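Local coordinates for probable disease resistance protein At5g66900 (Arabidopsis thaliana, PDB 7L7W), which probably acts as a helper immune receptor in plant disease resistance, its N-terminal CC-R four-helix bundle being associated with calcium-permeable channel formation and cell death, at residues K73-R76 with D77-R81; G16-V19 with F20-L23; E49-F52 with P53-Q56. The protein carries 2 engineered substitutions. All blocks are in the same frame, centred on the assembly; numbering follows the deposited sequence.

Contact 1: residues K73-R76 with D77-R81; sequences KELR and DTIER. With NI (nickel (II) ion), chain B.
Leu75 and Ile79, one turn apart on the same face of helix 70-88, meet through their branch ends, the two chains inclined to each other rather than running alongside. The delta carbons make the contact, Leu75 CD1 lying 3.7 Å from Ile79 CD1. Leu75 swings CG opposite its backbone N (chi1 179°) and stands out from the helix, with CD1 the branch nearer Ile79; Ile79 is the one that reaches back, its CG1 and CD1 turned toward Leu75. Beneath them Ile79 N donates an almost straight bond to Leu75 O over 3.0 Å. Thr78 lies round the helix from this pair, its OG1 folded back over the preceding turn, 2.8 Å from Glu74 O and 2.9 Å from Leu75 O. Its single proton can go to either carbonyl, and Glu74 O also receives Thr78 N.

Helix 70-88 is one of the long helices of the CC-R (RPW8-type) four-helix bundle, and Leu75 and Ile79 belong to its inner face: Leu75 packs on Phe20 and Phe114, Ile79 on Leu23. Arg81 turns elsewhere and makes a salt bridge with Asp110 of helix 97-114. On the outer side Lys73 NZ comes to 4.4 Å from Asp77 OD2, opposite charges too far apart for a salt bridge, and also lies at the edge of the Arg76 guanidinium, in its plane. Glu80 sets out with its CB over Arg76 O, then bends sharply at chi2 (-61°), which carries the carboxylate to a nickel ion. Both oxygens bind, OE1 at 2.2 Å and OE2 at 2.6 Å from the metal, while Asp83 of the next turn supplies a further ligand through OD2.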
# COMPACT_ATOMS: atom_id res chain seq x y z
N LYS A 73 -22.98 2.60 -28.22
CA LYS A 73 -23.40 2.88 -26.85
C LYS A 73 -22.49 2.17 -25.85
O LYS A 73 -22.16 2.73 -24.80
CB LYS A 73 -24.88 2.50 -26.67
CG LYS A 73 -25.59 3.29 -25.57
CD LYS A 73 -26.00 4.69 -26.04
CE LYS A 73 -26.19 5.64 -24.84
NZ LYS A 73 -24.96 6.41 -24.46
N GLU A 74 -22.01 0.97 -26.19
CA GLU A 74 -21.08 0.31 -25.29
C GLU A 74 -19.68 0.92 -25.37
O GLU A 74 -18.93 0.87 -24.39
CB GLU A 74 -21.02 -1.20 -25.57
CG GLU A 74 -19.98 -1.60 -26.60
CD GLU A 74 -19.74 -3.11 -26.65
OE1 GLU A 74 -20.56 -3.85 -26.04
OE2 GLU A 74 -18.75 -3.53 -27.31
N LEU A 75 -19.30 1.50 -26.51
CA LEU A 75 -18.06 2.27 -26.55
C LEU A 75 -18.14 3.46 -25.60
O LEU A 75 -17.20 3.71 -24.82
CB LEU A 75 -17.79 2.75 -27.98
CG LEU A 75 -16.51 3.59 -28.14
CD1 LEU A 75 -15.29 2.77 -27.73
CD2 LEU A 75 -16.35 4.16 -29.56
N ARG A 76 -19.24 4.22 -25.69
CA ARG A 76 -19.52 5.28 -24.72
C ARG A 76 -19.33 4.77 -23.29
O ARG A 76 -18.59 5.37 -22.49
CB ARG A 76 -20.95 5.79 -24.94
CG ARG A 76 -21.40 6.94 -24.06
CD ARG A 76 -21.04 8.27 -24.70
NE ARG A 76 -22.16 8.96 -25.36
CZ ARG A 76 -22.01 10.01 -26.18
NH1 ARG A 76 -20.79 10.47 -26.42
NH2 ARG A 76 -23.05 10.61 -26.74
N ASP A 77 -19.95 3.64 -22.97
CA ASP A 77 -19.99 3.18 -21.58
C ASP A 77 -18.64 2.66 -21.10
O ASP A 77 -18.31 2.78 -19.90
CB ASP A 77 -21.06 2.10 -21.44
CG ASP A 77 -22.49 2.68 -21.52
OD1 ASP A 77 -23.46 1.88 -21.47
OD2 ASP A 77 -22.63 3.92 -21.68
N THR A 78 -17.83 2.10 -22.01
CA THR A 78 -16.51 1.63 -21.59
C THR A 78 -15.56 2.80 -21.38
O THR A 78 -14.82 2.83 -20.37
CB THR A 78 -15.95 0.64 -22.62
OG1 THR A 78 -16.22 1.13 -23.93
CG2 THR A 78 -16.71 -0.67 -22.53
N ILE A 79 -15.59 3.79 -22.28
CA ILE A 79 -14.77 4.98 -22.07
C ILE A 79 -15.20 5.70 -20.80
O ILE A 79 -14.37 6.27 -20.08
CB ILE A 79 -14.83 5.89 -23.30
CG1 ILE A 79 -14.22 5.18 -24.51
CG2 ILE A 79 -14.10 7.18 -23.06
CD1 ILE A 79 -14.47 5.89 -25.86
N GLU A 80 -16.50 5.65 -20.46
CA GLU A 80 -16.96 6.31 -19.24
C GLU A 80 -16.57 5.53 -17.99
O GLU A 80 -16.33 6.14 -16.94
CB GLU A 80 -18.46 6.54 -19.29
CG GLU A 80 -18.80 7.90 -19.87
CD GLU A 80 -18.24 9.05 -19.06
OE1 GLU A 80 -17.07 9.44 -19.31
OE2 GLU A 80 -18.96 9.58 -18.18
N ARG A 81 -16.48 4.20 -18.07
CA ARG A 81 -15.91 3.47 -16.93
C ARG A 81 -14.44 3.83 -16.73
O ARG A 81 -14.00 4.03 -15.59
CB ARG A 81 -16.08 1.97 -17.14
CG ARG A 81 -17.54 1.53 -16.99
CD ARG A 81 -17.83 0.28 -17.77
NE ARG A 81 -16.86 -0.76 -17.46
CZ ARG A 81 -16.54 -1.76 -18.28
NH1 ARG A 81 -17.12 -1.86 -19.49
NH2 ARG A 81 -15.63 -2.66 -17.90
NI NI B . -16.88 10.99 -17.70

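Contact 2: residues G16-V19 with F20-L23; sequences GEAV and FSKL
Val19 O accepts the N-H of Leu23 across 3.0 Å, a nearly straight bond (173°) that makes the first turn of helix 20-32. Val19 occupies the N-cap position, yet its side chain has no polar atom to offer the first amides. Asp59 of helix 38-60 comes in from outside instead, its carboxylate making weak hydrogen bonds with Phe20 N through OD2 and with Ser21 N through OD1. Just before the cap, Ala18 points its methyl toward the new turn, and Ser21 OG lies 3.2 Å from Ala18 CB. Lys22 uses its aliphatic part: CB sits 3.4 Å from Ala18 O, the bend at chi3 (-86°) keeps CE as well as CD near this oxygen, and the last bond leads the ammonium away.

The turn is thus where an extended N-terminal segment enters the helical bundle. Phe20 drops between helices, packing on Ile58 and meeting Phe67 edge-to-face; Ser21 faces Phe52 and Thr55 of helix 38-60, and Leu23 lies along helix 70-88 against Glu80 and Asp83.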
# COMPACT_ATOMS: atom_id res chain seq x y z
N GLY A 16 -15.34 14.99 -39.38
CA GLY A 16 -16.21 14.91 -38.22
C GLY A 16 -15.72 15.75 -37.05
O GLY A 16 -14.52 15.91 -36.82
N GLU A 17 -16.69 16.28 -36.31
CA GLU A 17 -16.43 16.95 -35.05
C GLU A 17 -16.25 15.88 -33.96
O GLU A 17 -17.09 14.98 -33.82
CB GLU A 17 -17.59 17.90 -34.76
CG GLU A 17 -17.43 18.83 -33.59
CD GLU A 17 -17.97 18.23 -32.31
OE1 GLU A 17 -19.20 18.30 -32.09
OE2 GLU A 17 -17.16 17.70 -31.52
N ALA A 18 -15.15 15.99 -33.20
CA ALA A 18 -14.66 14.90 -32.35
C ALA A 18 -15.39 14.84 -31.01
O ALA A 18 -15.42 15.83 -30.27
CB ALA A 18 -13.16 15.06 -32.10
N VAL A 19 -15.93 13.68 -30.67
CA VAL A 19 -16.63 13.51 -29.40
C VAL A 19 -16.18 12.24 -28.67
O VAL A 19 -15.74 12.31 -27.52
CB VAL A 19 -18.16 13.56 -29.59
CG1 VAL A 19 -18.59 14.98 -29.90
CG2 VAL A 19 -18.59 12.63 -30.71
N PHE A 20 -16.29 11.06 -29.31
CA PHE A 20 -15.66 9.86 -28.74
C PHE A 20 -14.17 10.10 -28.50
O PHE A 20 -13.65 9.82 -27.41
CB PHE A 20 -15.83 8.65 -29.65
CG PHE A 20 -17.16 7.99 -29.57
CD1 PHE A 20 -17.51 7.25 -28.46
CD2 PHE A 20 -18.06 8.08 -30.62
CE1 PHE A 20 -18.73 6.63 -28.39
CE2 PHE A 20 -19.29 7.46 -30.55
CZ PHE A 20 -19.62 6.74 -29.43
N SER A 21 -13.48 10.61 -29.51
CA SER A 21 -12.04 10.81 -29.42
C SER A 21 -11.69 11.94 -28.46
O SER A 21 -10.63 11.90 -27.81
CB SER A 21 -11.46 11.05 -30.81
OG SER A 21 -12.06 12.19 -31.40
N LYS A 22 -12.57 12.93 -28.32
CA LYS A 22 -12.33 14.00 -27.35
C LYS A 22 -12.42 13.48 -25.92
O LYS A 22 -11.52 13.70 -25.08
CB LYS A 22 -13.34 15.13 -27.61
CG LYS A 22 -13.64 16.02 -26.43
CD LYS A 22 -14.85 16.90 -26.70
CE LYS A 22 -14.45 18.18 -27.43
NZ LYS A 22 -14.93 19.39 -26.70
N LEU A 23 -13.50 12.76 -25.63
CA LEU A 23 -13.67 12.13 -24.33
C LEU A 23 -12.59 11.08 -24.05
O LEU A 23 -12.26 10.84 -22.89
CB LEU A 23 -15.07 11.53 -24.23
CG LEU A 23 -15.37 10.61 -23.06
CD1 LEU A 23 -15.81 11.44 -21.87
CD2 LEU A 23 -16.49 9.63 -23.43

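Contact 3: residues E49-F52 with P53-Q56; sequences EILF and PLTQ
The Phe52 ring carries Gln56 CG over one face, a CH-pi contact with the carbon 4.2 Å from the ring centroid and 26° off the normal. The carboxamide follows at the CE2 corner, Gln56 CD lying 3.4 Å from Phe52 CE2, and its plane is tilted 35° to the ring, so amide and ring are neither stacked flat nor perpendicular. Lys25 of helix 20-32 adds a cation-pi interaction with the same ring. Phe52 and Gln56 lie on helix 38-60 of the CC-R four-helix bundle, at a proline kink.

The pairing of ring and amide follows from their positions one turn apart. With CG opposite its backbone N (chi1 -176°), Phe52 holds its ring out from the helix, and Gln56, from the turn after, reaches back to it. Extended beyond CG, the glutamine passes the ring at a slant, CG over the face and the amide beyond the CE2 edge. On another side of the helix Leu51 CD1 touches Leu54 CD2 at 3.8 Å, two branch ends meeting at a slant; both leucines also pack on Phe114 of helix 97-114. Thr55 turns toward the preceding turn and toward helix 20-32, where it packs on Leu24. Glu49 reaches across to the same helix in a salt bridge with Lys32.

Pro53 sits amid these contacts with no N-H to give. Its CD carbon faces two carbonyls of the turn before, 3.3 Å from Glu49 O and 3.1 Å from Ile50 O, in a place where a regular helix would put an amide hydrogen. The helix is kinked at that missing bond. The i to i-4 pattern is back at Thr55, whose N donates to Leu51 O at 3.1 Å, in the plane of the carbonyl.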
# COMPACT_ATOMS: atom_id res chain seq x y z
N GLU A 49 -4.38 4.34 -26.25
CA GLU A 49 -3.74 4.97 -27.38
C GLU A 49 -3.87 4.11 -28.63
O GLU A 49 -3.89 4.66 -29.75
CB GLU A 49 -2.28 5.28 -27.05
CG GLU A 49 -2.17 6.54 -26.18
CD GLU A 49 -0.75 6.91 -25.77
OE1 GLU A 49 0.06 6.00 -25.44
OE2 GLU A 49 -0.46 8.13 -25.75
N ILE A 50 -3.96 2.79 -28.47
CA ILE A 50 -4.36 1.93 -29.58
C ILE A 50 -5.78 2.27 -30.03
O ILE A 50 -6.07 2.38 -31.23
CB ILE A 50 -4.28 0.44 -29.18
CG1 ILE A 50 -2.85 -0.00 -28.94
CG2 ILE A 50 -4.98 -0.43 -30.23
CD1 ILE A 50 -2.79 -1.35 -28.22
N LEU A 51 -6.70 2.39 -29.07
CA LEU A 51 -8.10 2.63 -29.40
C LEU A 51 -8.34 4.04 -29.96
O LEU A 51 -9.34 4.25 -30.65
CB LEU A 51 -8.96 2.37 -28.16
CG LEU A 51 -10.40 2.88 -28.12
CD1 LEU A 51 -11.33 1.92 -28.86
CD2 LEU A 51 -10.86 3.09 -26.67
N PHE A 52 -7.45 4.99 -29.68
CA PHE A 52 -7.70 6.39 -30.01
C PHE A 52 -7.89 6.68 -31.50
O PHE A 52 -8.80 7.46 -31.84
CB PHE A 52 -6.57 7.25 -29.43
CG PHE A 52 -6.77 8.70 -29.63
CD1 PHE A 52 -7.69 9.39 -28.85
CD2 PHE A 52 -6.09 9.38 -30.62
CE1 PHE A 52 -7.91 10.74 -29.04
CE2 PHE A 52 -6.30 10.74 -30.81
CZ PHE A 52 -7.21 11.42 -30.02
N PRO A 53 -7.09 6.14 -32.42
CA PRO A 53 -7.35 6.43 -33.84
C PRO A 53 -8.68 5.85 -34.31
O PRO A 53 -9.34 6.43 -35.19
CB PRO A 53 -6.16 5.78 -34.56
CG PRO A 53 -5.16 5.56 -33.51
CD PRO A 53 -5.93 5.26 -32.28
N LEU A 54 -9.07 4.71 -33.76
CA LEU A 54 -10.37 4.14 -34.10
C LEU A 54 -11.50 5.06 -33.67
O LEU A 54 -12.51 5.20 -34.39
CB LEU A 54 -10.50 2.76 -33.46
CG LEU A 54 -11.73 1.95 -33.78
CD1 LEU A 54 -11.27 0.61 -34.29
CD2 LEU A 54 -12.52 1.79 -32.51
N THR A 55 -11.34 5.74 -32.53
CA THR A 55 -12.31 6.76 -32.13
C THR A 55 -12.26 7.94 -33.08
O THR A 55 -13.29 8.54 -33.38
CB THR A 55 -12.06 7.25 -30.70
OG1 THR A 55 -10.68 7.58 -30.55
CG2 THR A 55 -12.46 6.19 -29.69
N GLN A 56 -11.07 8.30 -33.56
CA GLN A 56 -11.01 9.42 -34.49
C GLN A 56 -11.81 9.12 -35.75
O GLN A 56 -12.62 9.95 -36.20
CB GLN A 56 -9.57 9.74 -34.83
CG GLN A 56 -8.78 10.16 -33.63
CD GLN A 56 -7.41 10.64 -34.01
OE1 GLN A 56 -6.52 9.83 -34.32
NE2 GLN A 56 -7.22 11.95 -33.99

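In the fold
From the N terminus, contact 2 comes first, turning the leading segment into helix 20-32; contact 3 follows on helix 38-60 and contact 1 on helix 70-88. Each is a local turn, closed before the next opens, so none nests or crosses another along the chain. In space they lie on three neighbouring helices that pack together. Ser21 of contact 2 touches contact 3, its O 3.2 Å from Phe52 CE1. Phe20 and Leu23 join contact 2 to contact 1, Leu23 CD2 lying 3.4 Å from Ile79 CG2. Contacts 1 and 3 meet more thinly, through Leu75 CD1 and Leu51 CD1 at 4.2 Å, while Phe114 of helix 97-114 packs on both.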